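Local coordinates for protein trigger factor (PDB 2NSC) that probably acts as a ribosome-associated chaperone that keeps newly made proteins open and as a peptidyl-prolyl cis-trans isomerase, this chain being its N-terminal, ribosome-binding domain, at residues A[23-35]-A[62-74]. Numbering follows the deposited sequence.
Sequences EIAQAEDKAVRYL and FQEYTLDFLMDLI
With CG of Y34 anti to its backbone N (chi1 175°) and CG of F69 anti to its carbonyl carbon, the two rings meet offset edge-to-face, the F69 edge toward the Y34 face, planes 67° apart. F69 CZ lies 3.7 Å from Y34 CB, while CB of K30 sits over one F69 face, 3.8 Å from the centroid, a CH-pi contact. Beyond it the extended K30 chain carries NZ to a water 2.7 Å away that donates to F69 O. The Y65 ring joins the aromatic cluster, its CE1 3.6 Å from Y34 CE2, and takes L35 CD2 over one face. In this N-terminal domain of trigger factor, helix segments 23-35 and 62-71 pack knobs-into-holes; their axes cross at 112° and come to 8.0 Å, with the small A27 and A31 on the facing side. A31 CB drops among F62, Y65, T66 and F69. Replacing F69 with an alanine would probably cost K30 the face under its CB and Y34 the ring edge against its face. F62 wedges between E28, A31, V32 and L35, its CZ 3.8 Å from A31 CB; E28 OE2 forms a salt bridge with K55 NZ of helix 51-58. Toward the C-terminal end of helix 62-71, L70 CD2 packs 3.7 Å from A27 CB.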
loop_
_atom_site.group_PDB
_atom_site.type_symbol
_atom_site.label_atom_id
_atom_site.label_comp_id
_atom_site.label_asym_id
_atom_site.label_seq_id
_atom_site.Cartn_x
_atom_site.Cartn_y
_atom_site.Cartn_z
ATOM N N GLU A 23 0.431 -8.948 2.739
ATOM C CA GLU A 23 1.499 -8.005 2.454
ATOM C C GLU A 23 1.075 -6.597 2.813
ATOM O O GLU A 23 1.870 -5.817 3.334
ATOM C CB GLU A 23 1.856 -8.070 0.972
ATOM C CG GLU A 23 2.556 -9.358 0.608
ATOM C CD GLU A 23 2.563 -9.617 -0.874
ATOM O OE1 GLU A 23 1.562 -9.288 -1.551
ATOM O OE2 GLU A 23 3.585 -10.150 -1.364
ATOM N N ILE A 24 -0.186 -6.292 2.533
ATOM C CA ILE A 24 -0.770 -4.995 2.840
ATOM C C ILE A 24 -0.782 -4.775 4.360
ATOM O O ILE A 24 -0.330 -3.743 4.843
ATOM C CB ILE A 24 -2.180 -4.873 2.230
ATOM C CG1 ILE A 24 -2.079 -4.900 0.704
ATOM C CG2 ILE A 24 -2.888 -3.587 2.707
ATOM C CD1 ILE A 24 -3.423 -4.769 -0.001
ATOM N N ALA A 25 -1.257 -5.770 5.099
ATOM C CA ALA A 25 -1.251 -5.693 6.551
ATOM C C ALA A 25 0.175 -5.527 7.111
ATOM O O ALA A 25 0.400 -4.661 7.973
ATOM C CB ALA A 25 -1.959 -6.905 7.158
ATOM N N GLN A 26 1.123 -6.326 6.608
ATOM C CA GLN A 26 2.548 -6.185 6.968
ATOM C C GLN A 26 3.093 -4.768 6.685
ATOM O O GLN A 26 3.782 -4.185 7.523
ATOM C CB GLN A 26 3.404 -7.261 6.298
ATOM C CG GLN A 26 3.269 -8.655 6.967
ATOM C CD GLN A 26 4.012 -9.772 6.218
ATOM O OE1 GLN A 26 3.635 -10.151 5.104
ATOM N NE2 GLN A 26 5.062 -10.305 6.835
ATOM N N ALA A 27 2.737 -4.209 5.533
ATOM C CA ALA A 27 3.154 -2.857 5.150
ATOM C C ALA A 27 2.515 -1.788 6.047
ATOM O O ALA A 27 3.197 -0.849 6.463
ATOM C CB ALA A 27 2.829 -2.595 3.691
ATOM N N GLU A 28 1.217 -1.934 6.337
ATOM C CA GLU A 28 0.532 -1.060 7.293
ATOM C C GLU A 28 1.253 -1.057 8.641
ATOM O O GLU A 28 1.443 -0.003 9.222
ATOM C CB GLU A 28 -0.928 -1.481 7.476
ATOM C CG GLU A 28 -1.800 -1.251 6.239
ATOM C CD GLU A 28 -3.269 -1.603 6.470
ATOM O OE1 GLU A 28 -3.668 -2.746 6.216
ATOM O OE2 GLU A 28 -4.041 -0.740 6.894
ATOM N N ASP A 29 1.659 -2.239 9.122
ATOM C CA ASP A 29 2.421 -2.381 10.369
ATOM C C ASP A 29 3.778 -1.651 10.314
ATOM O O ASP A 29 4.200 -1.059 11.304
ATOM C CB ASP A 29 2.673 -3.863 10.690
ATOM C CG ASP A 29 1.435 -4.594 11.204
ATOM O OD1 ASP A 29 0.468 -3.920 11.640
ATOM O OD2 ASP A 29 1.440 -5.861 11.198
ATOM N N LYS A 30 4.480 -1.722 9.180
ATOM C CA LYS A 30 5.732 -0.990 9.052
ATOM C C LYS A 30 5.438 0.503 9.115
ATOM O O LYS A 30 6.196 1.261 9.719
ATOM C CB LYS A 30 6.443 -1.308 7.745
ATOM C CG LYS A 30 6.947 -2.748 7.612
ATOM C CD LYS A 30 7.545 -2.990 6.232
ATOM C CE LYS A 30 7.817 -4.474 6.009
ATOM N NZ LYS A 30 8.515 -4.706 4.701
ATOM N N ALA A 31 4.334 0.918 8.489
ATOM C CA ALA A 31 3.927 2.323 8.483
ATOM C C ALA A 31 3.666 2.841 9.895
ATOM O O ALA A 31 4.085 3.942 10.245
ATOM C CB ALA A 31 2.686 2.517 7.597
ATOM N N VAL A 32 2.980 2.048 10.713
ATOM C CA VAL A 32 2.741 2.401 12.120
ATOM C C VAL A 32 4.071 2.548 12.871
ATOM O O VAL A 32 4.300 3.530 13.569
ATOM C CB VAL A 32 1.807 1.356 12.810
ATOM C CG1 VAL A 32 1.704 1.605 14.284
ATOM C CG2 VAL A 32 0.417 1.350 12.150
ATOM N N ARG A 33 4.939 1.560 12.699
ATOM C CA ARG A 33 6.283 1.532 13.274
ATOM C C ARG A 33 7.076 2.788 12.897
ATOM O O ARG A 33 7.701 3.419 13.739
ATOM C CB ARG A 33 7.001 0.284 12.748
ATOM C CG ARG A 33 8.214 -0.192 13.529
ATOM C CD ARG A 33 8.582 -1.610 13.055
ATOM N NE ARG A 33 7.491 -2.502 13.403
ATOM C CZ ARG A 33 7.014 -3.486 12.653
ATOM N NH1 ARG A 33 7.519 -3.763 11.448
ATOM N NH2 ARG A 33 6.004 -4.197 13.136
ATOM N N TYR A 34 7.041 3.136 11.615
ATOM C CA TYR A 34 7.800 4.261 11.084
ATOM C C TYR A 34 7.298 5.580 11.672
ATOM O O TYR A 34 8.079 6.442 12.067
ATOM C CB TYR A 34 7.648 4.271 9.559
ATOM C CG TYR A 34 8.282 5.451 8.879
ATOM C CD1 TYR A 34 9.634 5.427 8.513
ATOM C CD2 TYR A 34 7.533 6.578 8.557
ATOM C CE1 TYR A 34 10.233 6.516 7.871
ATOM C CE2 TYR A 34 8.126 7.667 7.911
ATOM C CZ TYR A 34 9.474 7.630 7.581
ATOM O OH TYR A 34 10.065 8.708 6.951
ATOM N N LEU A 35 5.976 5.730 11.709
ATOM C CA LEU A 35 5.342 6.943 12.198
ATOM C C LEU A 35 5.562 7.142 13.692
ATOM O O LEU A 35 5.735 8.280 14.135
ATOM C CB LEU A 35 3.858 6.925 11.878
ATOM C CG LEU A 35 3.588 7.187 10.390
ATOM C CD1 LEU A 35 2.166 6.787 10.011
ATOM C CD2 LEU A 35 3.869 8.655 10.022
ATOM N N PHE A 62 -2.378 7.994 5.082
ATOM C CA PHE A 62 -1.824 6.778 5.671
ATOM C C PHE A 62 -1.501 5.757 4.588
ATOM O O PHE A 62 -0.493 5.058 4.689
ATOM C CB PHE A 62 -2.743 6.155 6.730
ATOM C CG PHE A 62 -2.131 4.953 7.427
ATOM C CD1 PHE A 62 -1.327 5.122 8.568
ATOM C CD2 PHE A 62 -2.337 3.662 6.935
ATOM C CE1 PHE A 62 -0.733 4.040 9.210
ATOM C CE2 PHE A 62 -1.746 2.553 7.569
ATOM C CZ PHE A 62 -0.944 2.738 8.716
ATOM N N GLN A 63 -2.357 5.686 3.564
ATOM C CA GLN A 63 -2.169 4.807 2.408
ATOM C C GLN A 63 -0.854 5.058 1.683
ATOM O O GLN A 63 -0.260 4.132 1.143
ATOM C CB GLN A 63 -3.265 5.030 1.358
ATOM C CG GLN A 63 -4.668 4.676 1.724
ATOM C CD GLN A 63 -5.583 4.776 0.513
ATOM O OE1 GLN A 63 -5.131 5.041 -0.622
ATOM N NE2 GLN A 63 -6.873 4.536 0.733
ATOM N N GLU A 64 -0.446 6.328 1.613
ATOM C CA GLU A 64 0.801 6.706 0.948
ATOM C C GLU A 64 1.988 6.021 1.615
ATOM O O GLU A 64 2.874 5.503 0.928
ATOM C CB GLU A 64 0.992 8.223 0.972
ATOM C CG GLU A 64 -0.072 8.986 0.181
ATOM C CD GLU A 64 -0.244 8.462 -1.259
ATOM O OE1 GLU A 64 0.772 8.217 -1.964
ATOM O OE2 GLU A 64 -1.414 8.306 -1.683
ATOM N N TYR A 65 1.984 6.015 2.950
ATOM C CA TYR A 65 3.018 5.334 3.735
ATOM C C TYR A 65 2.937 3.829 3.542
ATOM O O TYR A 65 3.961 3.149 3.399
ATOM C CB TYR A 65 2.917 5.714 5.223
ATOM C CG TYR A 65 3.494 7.085 5.544
ATOM C CD1 TYR A 65 4.877 7.329 5.423
ATOM C CD2 TYR A 65 2.663 8.153 5.947
ATOM C CE1 TYR A 65 5.437 8.596 5.717
ATOM C CE2 TYR A 65 3.226 9.448 6.229
ATOM C CZ TYR A 65 4.611 9.645 6.116
ATOM O OH TYR A 65 5.188 10.873 6.393
ATOM N N THR A 66 1.709 3.312 3.512
ATOM C CA THR A 66 1.500 1.893 3.220
ATOM C C THR A 66 2.086 1.514 1.863
ATOM O O THR A 66 2.791 0.512 1.749
ATOM C CB THR A 66 0.020 1.470 3.338
ATOM O OG1 THR A 66 -0.451 1.781 4.658
ATOM C CG2 THR A 66 -0.127 -0.031 3.126
ATOM N N LEU A 67 1.834 2.329 0.846
ATOM C CA LEU A 67 2.359 2.048 -0.472
ATOM C C LEU A 67 3.877 2.172 -0.508
ATOM O O LEU A 67 4.528 1.393 -1.201
ATOM C CB LEU A 67 1.709 2.962 -1.507
ATOM C CG LEU A 67 0.307 2.556 -1.927
ATOM C CD1 LEU A 67 -0.432 3.774 -2.488
ATOM C CD2 LEU A 67 0.348 1.393 -2.930
ATOM N N ASP A 68 4.446 3.130 0.234
ATOM C CA ASP A 68 5.922 3.264 0.334
ATOM C C ASP A 68 6.554 1.944 0.757
ATOM O O ASP A 68 7.517 1.493 0.164
ATOM C CB ASP A 68 6.336 4.317 1.367
ATOM C CG ASP A 68 6.173 5.743 0.863
ATOM O OD1 ASP A 68 6.109 5.951 -0.370
ATOM O OD2 ASP A 68 6.108 6.664 1.708
ATOM N N PHE A 69 6.009 1.341 1.812
ATOM C CA PHE A 69 6.552 0.088 2.300
ATOM C C PHE A 69 6.263 -1.106 1.384
ATOM O O PHE A 69 7.063 -2.042 1.318
ATOM C CB PHE A 69 6.150 -0.157 3.758
ATOM C CG PHE A 69 6.921 0.700 4.732
ATOM C CD1 PHE A 69 8.255 0.407 5.023
ATOM C CD2 PHE A 69 6.329 1.831 5.312
ATOM C CE1 PHE A 69 8.982 1.216 5.906
ATOM C CE2 PHE A 69 7.033 2.638 6.179
ATOM C CZ PHE A 69 8.362 2.347 6.479
ATOM N N LEU A 70 5.144 -1.080 0.665
ATOM C CA LEU A 70 4.908 -2.123 -0.321
ATOM C C LEU A 70 5.971 -2.047 -1.417
ATOM O O LEU A 70 6.486 -3.072 -1.846
ATOM C CB LEU A 70 3.504 -2.051 -0.916
ATOM C CG LEU A 70 2.327 -2.524 -0.057
ATOM C CD1 LEU A 70 1.066 -2.197 -0.815
ATOM C CD2 LEU A 70 2.396 -4.036 0.267
ATOM N N MET A 71 6.292 -0.827 -1.843
ATOM C CA MET A 71 7.314 -0.579 -2.853
ATOM C C MET A 71 8.627 -1.250 -2.482
ATOM O O MET A 71 9.370 -1.673 -3.358
ATOM C CB MET A 71 7.526 0.928 -3.054
ATOM C CG MET A 71 6.729 1.543 -4.194
ATOM S SD MET A 71 6.746 3.380 -4.215
ATOM C CE MET A 71 8.474 3.795 -3.903
ATOM N N ASP A 72 8.893 -1.383 -1.184
ATOM C CA ASP A 72 10.137 -1.999 -0.701
ATOM C C ASP A 72 10.203 -3.514 -0.897
ATOM O O ASP A 72 11.193 -4.143 -0.531
ATOM C CB ASP A 72 10.359 -1.695 0.799
ATOM C CG ASP A 72 10.603 -0.214 1.085
ATOM O OD1 ASP A 72 10.845 0.569 0.130
ATOM O OD2 ASP A 72 10.576 0.163 2.286
ATOM N N LEU A 73 9.144 -4.111 -1.429
ATOM C CA LEU A 73 9.151 -5.543 -1.659
ATOM C C LEU A 73 9.701 -5.828 -3.043
ATOM O O LEU A 73 10.148 -6.941 -3.334
ATOM C CB LEU A 73 7.746 -6.128 -1.527
ATOM C CG LEU A 73 7.119 -6.170 -0.134
ATOM C CD1 LEU A 73 5.688 -6.656 -0.226
ATOM C CD2 LEU A 73 7.950 -7.048 0.843
ATOM N N ILE A 74 9.676 -4.799 -3.878
ATOM C CA ILE A 74 9.944 -4.950 -5.293
ATOM C C ILE A 74 11.399 -5.326 -5.605
ATOM O O ILE A 74 11.615 -6.370 -6.198
ATOM C CB ILE A 74 9.459 -3.744 -6.106
ATOM C CG1 ILE A 74 7.945 -3.584 -5.906
ATOM C CG2 ILE A 74 9.823 -3.929 -7.608
ATOM C CD1 ILE A 74 7.339 -2.405 -6.625
HETATM O O HOH W 1 6.358 -4.138 3.204
HETATM O O HOH W 2 10.472 -2.144 3.959
#